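Local coordinates for macrophage migration inhibitory factor-like protein (Entamoeba histolytica, PDB 6CUQ) that belongs to the macrophage migration inhibitory factor family, small alpha/beta proteins that assemble as trimers around a core of beta-sheets, at residues P10-L16 with A48-S54. Residue numbers count along the deposited sequence, not the author numbering.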
loop_
_atom_site.group_PDB
_atom_site.type_symbol
_atom_site.label_atom_id
_atom_site.label_comp_id
_atom_site.label_asym_id
_atom_site.label_seq_id
_atom_site.Cartn_x
_atom_site.Cartn_y
_atom_site.Cartn_z
ATOM N N PRO B 10 1.858 -7.813 13.736
ATOM C CA PRO B 10 1.540 -8.088 12.324
ATOM C C PRO B 10 0.430 -7.208 11.754
ATOM O O PRO B 10 -0.539 -6.853 12.434
ATOM C CB PRO B 10 1.123 -9.566 12.339
ATOM C CG PRO B 10 0.687 -9.830 13.737
ATOM C CD PRO B 10 1.375 -8.864 14.650
ATOM N N HIS B 11 0.588 -6.860 10.470
ATOM C CA HIS B 11 -0.397 -6.053 9.753
ATOM C C HIS B 11 -0.607 -6.600 8.346
ATOM O O HIS B 11 0.351 -7.014 7.675
ATOM C CB HIS B 11 0.026 -4.575 9.653
ATOM C CG HIS B 11 -1.000 -3.689 9.005
ATOM N ND1 HIS B 11 -1.107 -3.540 7.639
ATOM C CD2 HIS B 11 -1.976 -2.915 9.541
ATOM C CE1 HIS B 11 -2.098 -2.712 7.361
ATOM N NE2 HIS B 11 -2.638 -2.313 8.498
ATOM N N ALA B 12 -1.863 -6.587 7.895
ATOM C CA ALA B 12 -2.206 -7.010 6.538
ATOM C C ALA B 12 -3.020 -5.910 5.882
ATOM O O ALA B 12 -4.094 -5.548 6.377
ATOM C CB ALA B 12 -2.986 -8.329 6.517
ATOM N N LEU B 13 -2.483 -5.360 4.794
ATOM C CA LEU B 13 -3.197 -4.431 3.933
ATOM C C LEU B 13 -3.674 -5.234 2.726
ATOM O O LEU B 13 -2.862 -5.665 1.898
ATOM C CB LEU B 13 -2.312 -3.258 3.506
ATOM C CG LEU B 13 -2.988 -1.910 3.221
ATOM C CD1 LEU B 13 -1.961 -0.835 2.908
ATOM C CD2 LEU B 13 -4.003 -2.027 2.094
ATOM N N ILE B 14 -4.983 -5.446 2.644
ATOM C CA ILE B 14 -5.603 -6.255 1.605
ATOM C C ILE B 14 -6.242 -5.298 0.611
ATOM O O ILE B 14 -7.169 -4.545 0.950
ATOM C CB ILE B 14 -6.639 -7.224 2.185
ATOM C CG1 ILE B 14 -5.979 -8.109 3.246
ATOM C CG2 ILE B 14 -7.246 -8.075 1.064
ATOM C CD1 ILE B 14 -6.945 -8.990 4.015
ATOM N N THR B 15 -5.720 -5.299 -0.604
ATOM C CA THR B 15 -6.262 -4.527 -1.710
ATOM C C THR B 15 -6.925 -5.536 -2.635
ATOM O O THR B 15 -6.245 -6.380 -3.226
ATOM C CB THR B 15 -5.147 -3.747 -2.408
ATOM O OG1 THR B 15 -4.434 -2.958 -1.443
ATOM C CG2 THR B 15 -5.687 -2.876 -3.549
ATOM N N LEU B 16 -8.245 -5.494 -2.732
ATOM C CA LEU B 16 -8.936 -6.481 -3.546
ATOM C C LEU B 16 -9.979 -5.815 -4.428
ATOM O O LEU B 16 -10.486 -4.732 -4.121
ATOM C CB LEU B 16 -9.571 -7.569 -2.678
ATOM C CG LEU B 16 -10.911 -7.329 -1.994
ATOM C CD1 LEU B 16 -11.294 -8.571 -1.208
ATOM C CD2 LEU B 16 -10.886 -6.116 -1.102
ATOM N N ALA B 48 -3.606 -6.238 13.074
ATOM C CA ALA B 48 -4.411 -5.199 12.452
ATOM C C ALA B 48 -4.551 -5.499 10.968
ATOM O O ALA B 48 -3.735 -6.219 10.385
ATOM C CB ALA B 48 -3.805 -3.807 12.662
ATOM N N THR B 49 -5.617 -4.962 10.371
ATOM C CA THR B 49 -5.905 -5.197 8.964
ATOM C C THR B 49 -6.758 -4.064 8.400
ATOM O O THR B 49 -7.707 -3.598 9.042
ATOM C CB THR B 49 -6.585 -6.560 8.764
ATOM O OG1 THR B 49 -5.636 -7.595 9.044
ATOM C CG2 THR B 49 -7.094 -6.741 7.337
ATOM N N GLN B 50 -6.395 -3.631 7.194
ATOM C CA GLN B 50 -7.160 -2.688 6.395
ATOM C C GLN B 50 -7.503 -3.350 5.065
ATOM O O GLN B 50 -6.627 -3.930 4.411
ATOM C CB GLN B 50 -6.369 -1.398 6.149
ATOM C CG GLN B 50 -5.916 -0.697 7.414
ATOM C CD GLN B 50 -7.090 -0.262 8.295
ATOM O OE1 GLN B 50 -8.181 0.003 7.795
ATOM N NE2 GLN B 50 -6.861 -0.173 9.610
ATOM N N VAL B 51 -8.775 -3.277 4.681
ATOM C CA VAL B 51 -9.278 -3.845 3.436
ATOM C C VAL B 51 -9.598 -2.703 2.480
ATOM O O VAL B 51 -10.419 -1.837 2.797
ATOM C CB VAL B 51 -10.512 -4.724 3.676
ATOM C CG1 VAL B 51 -10.935 -5.379 2.378
ATOM C CG2 VAL B 51 -10.203 -5.766 4.741
ATOM N N VAL B 52 -8.962 -2.703 1.304
ATOM C CA VAL B 52 -9.082 -1.604 0.356
ATOM C C VAL B 52 -9.710 -2.130 -0.934
ATOM O O VAL B 52 -9.218 -3.101 -1.521
ATOM C CB VAL B 52 -7.706 -0.961 0.094
ATOM C CG1 VAL B 52 -7.771 0.084 -1.048
ATOM C CG2 VAL B 52 -7.144 -0.374 1.408
ATOM N N THR B 53 -10.795 -1.490 -1.368
ATOM C CA THR B 53 -11.472 -1.861 -2.603
ATOM C C THR B 53 -10.780 -1.234 -3.804
ATOM O O THR B 53 -10.642 -0.010 -3.887
ATOM C CB THR B 53 -12.927 -1.414 -2.571
ATOM O OG1 THR B 53 -13.641 -2.182 -1.605
ATOM C CG2 THR B 53 -13.573 -1.611 -3.945
ATOM N N SER B 54 -10.421 -2.063 -4.775
ATOM C CA SER B 54 -9.681 -1.611 -5.946
ATOM C C SER B 54 -10.380 -2.040 -7.233
ATOM O O SER B 54 -11.396 -2.740 -7.221
ATOM C CB SER B 54 -8.262 -2.170 -5.937
ATOM O OG SER B 54 -8.319 -3.585 -5.973
#
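Seven backbone hydrogen bonds zip 10-16 and 48-54 together as parallel strands. Ala12, Ile14 and Leu16 each bond through both N and O to different residues, Ile14 N to Gln50 O (2.9 Å) and Val52 N to Ile14 O (2.6 Å) for instance; Ala48 N to Pro10 O (3.2 Å) and Ser54 N to Leu16 O (2.7 Å) end the series. CA-H...O contacts such as Thr49 CA to Ala12 O (3.2 Å) run between them. His11, Leu13 and Thr15 present their N-H and C=O groups to strand 66-72 instead. Helix 22-40 links the two strands in the beta-alpha-beta unit of the MIF fold and packs on the face bearing Ala12 and Thr49, where Leu16 CD2 also meets Val51 CG1 (3.6 Å). The other face looks into the trimer: Leu13 CD2 touches Val52 CG2 (3.6 Å), and His11 stacks on Phe67 of the second subunit. Strand 48-53 is outermost in its own chain, but Ala48 to Val51 pair antiparallel with a strand of that second subunit, whose Ser54 hydrogen-bonds Gln50.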